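Local coordinates for 3-ketosteroid-delta4-5alpha-dehydrogenase (Rhodococcus jostii, PDB 4AT2), which probably uses its bound FAD to introduce a double bond into the A ring of 3-ketosteroids during bacterial steroid catabolism, at residues T110-A115 with E123-Y128; E134-L139 with R184-Q189. All coordinates share one frame; numbering follows the deposited sequence.

Overall arrangement
Both contacts are buried and lie within the FAD-binding region, their centres about 18 Å apart. Interaction 1 packs two successive helices, 105-115 and 122-130, through methionine, isoleucine and tyrosine side chains. Interaction 2 starts on the next helix, 132-141, and joins it to strand 185-186, the middle strand of a small antiparallel sheet, through one tyrosine-histidine pair. The first is a wider apolar interface with 233 Å² buried; the second buries 70 Å² and turns on a ring whose nitrogens are hydrogen-bonded. The two touch where Phe-111 CD2 of 110-115 packs 3.5 Å from Arg-184 NH1 of 184-189.

Interaction 1: T110-A115 with E123-Y128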
# COMPACT_ATOMS: atom_id res chain seq x y z
N THR A 110 1.63 -21.68 8.09
CA THR A 110 0.27 -21.56 7.57
C THR A 110 -0.41 -20.34 8.17
O THR A 110 -1.03 -19.54 7.46
CB THR A 110 -0.53 -22.84 7.83
OG1 THR A 110 0.11 -23.93 7.14
CG2 THR A 110 -1.98 -22.70 7.32
N PHE A 111 -0.25 -20.17 9.48
CA PHE A 111 -0.80 -18.99 10.13
C PHE A 111 -0.18 -17.70 9.57
O PHE A 111 -0.90 -16.74 9.24
CB PHE A 111 -0.63 -19.01 11.65
CG PHE A 111 -0.99 -17.70 12.29
CD1 PHE A 111 -2.33 -17.37 12.49
CD2 PHE A 111 -0.01 -16.76 12.58
CE1 PHE A 111 -2.69 -16.14 13.02
CE2 PHE A 111 -0.36 -15.53 13.11
CZ PHE A 111 -1.69 -15.22 13.34
N MET A 112 1.14 -17.66 9.52
CA MET A 112 1.83 -16.42 9.16
C MET A 112 1.53 -15.99 7.72
O MET A 112 1.32 -14.80 7.46
CB MET A 112 3.34 -16.53 9.38
CG MET A 112 3.71 -16.59 10.86
SD MET A 112 5.49 -16.77 11.12
CE MET A 112 6.06 -15.09 10.88
N MET A 113 1.49 -16.94 6.80
CA MET A 113 1.15 -16.63 5.39
C MET A 113 -0.24 -16.01 5.29
O MET A 113 -0.46 -15.06 4.54
CB MET A 113 1.24 -17.89 4.51
CG MET A 113 2.65 -18.42 4.29
SD MET A 113 3.78 -17.21 3.59
CE MET A 113 3.03 -16.92 1.98
N ALA A 114 -1.18 -16.55 6.08
CA ALA A 114 -2.55 -16.05 6.06
C ALA A 114 -2.71 -14.69 6.73
O ALA A 114 -3.46 -13.84 6.23
CB ALA A 114 -3.48 -17.07 6.71
N ALA A 115 -2.02 -14.48 7.85
CA ALA A 115 -2.25 -13.32 8.71
C ALA A 115 -1.38 -12.13 8.36
O ALA A 115 -1.73 -11.00 8.70
CB ALA A 115 -2.07 -13.69 10.18
N GLU A 123 9.28 -17.74 1.05
CA GLU A 123 10.62 -18.24 1.35
C GLU A 123 11.08 -17.78 2.73
O GLU A 123 11.58 -18.58 3.52
CB GLU A 123 11.63 -17.81 0.28
CG GLU A 123 13.03 -18.37 0.51
CD GLU A 123 14.12 -17.69 -0.31
OE1 GLU A 123 13.91 -16.59 -0.85
OE2 GLU A 123 15.22 -18.25 -0.41
N LYS A 124 10.93 -16.48 3.00
CA LYS A 124 11.38 -15.92 4.27
C LYS A 124 10.59 -16.47 5.45
O LYS A 124 11.17 -16.88 6.44
CB LYS A 124 11.33 -14.38 4.27
CG LYS A 124 12.12 -13.76 5.41
CD LYS A 124 12.12 -12.23 5.39
CE LYS A 124 12.76 -11.72 4.11
NZ LYS A 124 13.74 -10.63 4.32
N ILE A 125 9.26 -16.48 5.33
CA ILE A 125 8.43 -17.02 6.41
C ILE A 125 8.74 -18.50 6.67
O ILE A 125 8.88 -18.89 7.83
CB ILE A 125 6.94 -16.74 6.18
CG1 ILE A 125 6.68 -15.24 6.47
CG2 ILE A 125 6.07 -17.62 7.07
CD1 ILE A 125 5.29 -14.75 6.13
N THR A 126 8.90 -19.29 5.61
CA THR A 126 9.23 -20.72 5.75
C THR A 126 10.54 -20.88 6.54
O THR A 126 10.61 -21.64 7.52
CB THR A 126 9.31 -21.44 4.38
OG1 THR A 126 8.06 -21.26 3.70
CG2 THR A 126 9.53 -22.94 4.56
N ASP A 127 11.54 -20.12 6.12
CA ASP A 127 12.85 -20.11 6.76
C ASP A 127 12.76 -19.70 8.24
O ASP A 127 13.34 -20.35 9.11
CB ASP A 127 13.74 -19.15 5.96
CG ASP A 127 15.10 -18.98 6.58
OD1 ASP A 127 15.88 -19.95 6.57
OD2 ASP A 127 15.40 -17.86 7.02
N TYR A 128 12.04 -18.62 8.52
CA TYR A 128 11.84 -18.15 9.89
C TYR A 128 11.17 -19.22 10.75
O TYR A 128 11.54 -19.41 11.92
CB TYR A 128 10.96 -16.89 9.83
CG TYR A 128 10.75 -16.17 11.14
CD1 TYR A 128 11.72 -15.31 11.65
CD2 TYR A 128 9.56 -16.33 11.85
CE1 TYR A 128 11.52 -14.63 12.85
CE2 TYR A 128 9.35 -15.66 13.05
CZ TYR A 128 10.32 -14.81 13.53
OH TYR A 128 10.10 -14.15 14.71
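A helical hairpin is closed here by Met-112, Met-113, Ile-125 and Tyr-128: helices 105-115 and 122-130, joined by a short loop, run roughly antiparallel, their local axes 9.9 Å apart at an angle of 147°. Met-112 and Ile-125 face each other at the nearest approach of the two backbones. The CB of Met-112 lies against Ile-125 CG2 at 3.7 Å, closest to the methyl branch of the isoleucine, with the end of its longer arm, CD1, slightly farther off. That longer arm reaches on to Met-113, where Ile-125 CD1 comes within 3.8 Å of Met-113 SD. A bend at chi2 (-57°) folds the Met-113 chain and sets its sulfur beside the isoleucine. Within this hairpin the other end of Met-112 belongs to a Met-aromatic contact. Its chain is extended through chi2 and bends at chi3 (79°), bringing CE to 3.8 Å from Tyr-128 CD2, while Met-112 SD sits 5.3 Å from the centroid of the Tyr-128 ring. The methionine approaches this ring obliquely, and the two side chains cross at about a right angle. Beyond the hairpin, Tyr-128 OH is hydrogen-bonded to Tyr-88 O on strand 87-88, anchoring the far end of the ring, and Phe-497 of helix 490-507 meets the same ring. The side chain of Tyr-128 is about 8 Å from the bound FAD.

Interaction 2: E134-L139 with R184-Q189; sequences EHYNWL and RGHVPQ
Tyr-136 on helix 132-141 meets His-186 on strand 185-186, the central strand of a small three-stranded antiparallel sheet, so the pair ties a helix to that sheet inside the FAD-binding region. The histidine can be followed outward from its backbone. Its CB points toward the helix, and with CG opposite the carbonyl carbon (chi1 -69°) the imidazole is carried beside its own backbone N. From CG the ring runs two ways, to CD2 and to ND1. On the first side CD2 makes the closest contact with the helix: it lies 3.6 Å from Tyr-136 CE1 and at the same distance from CD1 of that tyrosine, meeting a single ring bond. The approach is oblique for both rings, whose centroids are 5.3 Å apart and whose planes are inclined at 60°. With its CG opposite the backbone N, Tyr-136 sends its ring out from the helix toward the histidine; Phe-146 and helix 94-98 add further contacts to it. At the tip of the histidine, NE2 is hydrogen-bonded to Thr-93 OG1, so both nitrogens have partners and the rotation of the imidazole is probably fixed. Flanking backbone bonds, His-186 with Ile-87 and Gly-185 with Met-165, hold the strand between its two neighbours. On the other side ND1 donates to Arg-184 O at 3.0 Å with an N-H...O angle of 165°; the oxygen lies in the imidazole plane, whereas ND1 stands well above the plane of that carbonyl.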
# COMPACT_ATOMS: atom_id res chain seq x y z
N GLU A 134 15.20 -23.33 17.21
CA GLU A 134 16.64 -23.10 17.36
C GLU A 134 16.90 -21.67 17.84
O GLU A 134 17.76 -21.43 18.70
CB GLU A 134 17.39 -23.38 16.05
CG GLU A 134 18.93 -23.34 16.16
CD GLU A 134 19.52 -21.93 16.16
OE1 GLU A 134 18.81 -20.98 15.75
OE2 GLU A 134 20.69 -21.76 16.57
N HIS A 135 16.14 -20.72 17.29
CA HIS A 135 16.33 -19.32 17.63
C HIS A 135 15.91 -19.02 19.06
O HIS A 135 16.61 -18.29 19.76
CB HIS A 135 15.63 -18.43 16.62
CG HIS A 135 15.90 -16.96 16.81
ND1 HIS A 135 17.15 -16.45 16.80
CD2 HIS A 135 15.04 -15.89 17.01
CE1 HIS A 135 17.09 -15.11 17.00
NE2 HIS A 135 15.79 -14.78 17.13
N TYR A 136 14.81 -19.62 19.51
CA TYR A 136 14.39 -19.48 20.92
C TYR A 136 15.53 -19.97 21.82
O TYR A 136 15.90 -19.31 22.77
CB TYR A 136 13.12 -20.29 21.21
CG TYR A 136 12.76 -20.28 22.69
CD1 TYR A 136 12.06 -19.21 23.25
CD2 TYR A 136 13.14 -21.33 23.53
CE1 TYR A 136 11.75 -19.19 24.61
CE2 TYR A 136 12.84 -21.32 24.88
CZ TYR A 136 12.13 -20.25 25.42
OH TYR A 136 11.82 -20.24 26.77
N ASN A 137 16.05 -21.16 21.51
CA ASN A 137 17.13 -21.76 22.28
C ASN A 137 18.40 -20.91 22.27
O ASN A 137 19.10 -20.81 23.28
CB ASN A 137 17.40 -23.18 21.77
CG ASN A 137 16.26 -24.13 22.06
OD1 ASN A 137 15.49 -23.90 23.00
ND2 ASN A 137 16.13 -25.18 21.26
N TRP A 138 18.67 -20.30 21.13
CA TRP A 138 19.80 -19.39 20.96
C TRP A 138 19.67 -18.19 21.87
O TRP A 138 20.64 -17.80 22.54
CB TRP A 138 19.88 -18.98 19.50
CG TRP A 138 21.10 -18.17 19.13
CD1 TRP A 138 22.32 -18.64 18.64
CD2 TRP A 138 21.24 -16.72 19.20
NE1 TRP A 138 23.17 -17.60 18.40
CE2 TRP A 138 22.59 -16.42 18.73
CE3 TRP A 138 20.40 -15.68 19.59
CZ2 TRP A 138 23.06 -15.12 18.65
CZ3 TRP A 138 20.90 -14.37 19.52
CH2 TRP A 138 22.19 -14.10 19.05
N LEU A 139 18.47 -17.62 21.96
CA LEU A 139 18.22 -16.49 22.86
C LEU A 139 18.40 -16.88 24.32
O LEU A 139 19.04 -16.16 25.10
CB LEU A 139 16.81 -15.92 22.65
CG LEU A 139 16.60 -15.29 21.28
CD1 LEU A 139 15.09 -15.05 21.03
CD2 LEU A 139 17.40 -14.00 21.14
N ARG A 184 2.27 -17.66 20.27
CA ARG A 184 3.65 -17.52 19.82
C ARG A 184 4.30 -16.25 20.36
O ARG A 184 5.45 -15.96 20.05
CB ARG A 184 3.70 -17.55 18.28
CG ARG A 184 3.21 -18.89 17.74
CD ARG A 184 3.47 -19.08 16.25
NE ARG A 184 2.79 -20.31 15.83
CZ ARG A 184 1.60 -20.34 15.24
NH1 ARG A 184 0.95 -19.21 14.94
NH2 ARG A 184 1.05 -21.52 14.94
N GLY A 185 3.58 -15.49 21.17
CA GLY A 185 4.18 -14.31 21.80
C GLY A 185 5.04 -14.72 22.99
O GLY A 185 4.52 -14.96 24.08
N HIS A 186 6.36 -14.82 22.77
CA HIS A 186 7.32 -15.17 23.83
C HIS A 186 7.86 -13.90 24.43
O HIS A 186 8.37 -13.06 23.71
CB HIS A 186 8.46 -16.01 23.27
CG HIS A 186 8.05 -17.40 22.86
ND1 HIS A 186 7.14 -17.65 21.88
CD2 HIS A 186 8.46 -18.64 23.33
CE1 HIS A 186 7.00 -18.98 21.73
NE2 HIS A 186 7.81 -19.58 22.62
N VAL A 187 7.75 -13.76 25.75
CA VAL A 187 8.05 -12.47 26.40
C VAL A 187 9.10 -12.68 27.48
O VAL A 187 8.89 -13.47 28.39
CB VAL A 187 6.77 -11.84 27.01
CG1 VAL A 187 7.05 -10.44 27.57
CG2 VAL A 187 5.66 -11.78 25.96
N PRO A 188 10.25 -11.98 27.37
CA PRO A 188 11.27 -12.18 28.40
C PRO A 188 10.78 -11.81 29.80
O PRO A 188 9.93 -10.94 29.96
CB PRO A 188 12.39 -11.23 27.95
CG PRO A 188 12.25 -11.19 26.47
CD PRO A 188 10.76 -11.18 26.24
N GLN A 189 11.32 -12.50 30.80
CA GLN A 189 10.90 -12.34 32.18
C GLN A 189 11.51 -11.06 32.75
O GLN A 189 12.73 -10.89 32.76
CB GLN A 189 11.33 -13.56 33.01
CG GLN A 189 10.73 -13.60 34.42
CD GLN A 189 11.15 -14.84 35.19
OE1 GLN A 189 12.07 -15.56 34.79
NE2 GLN A 189 10.47 -15.09 36.30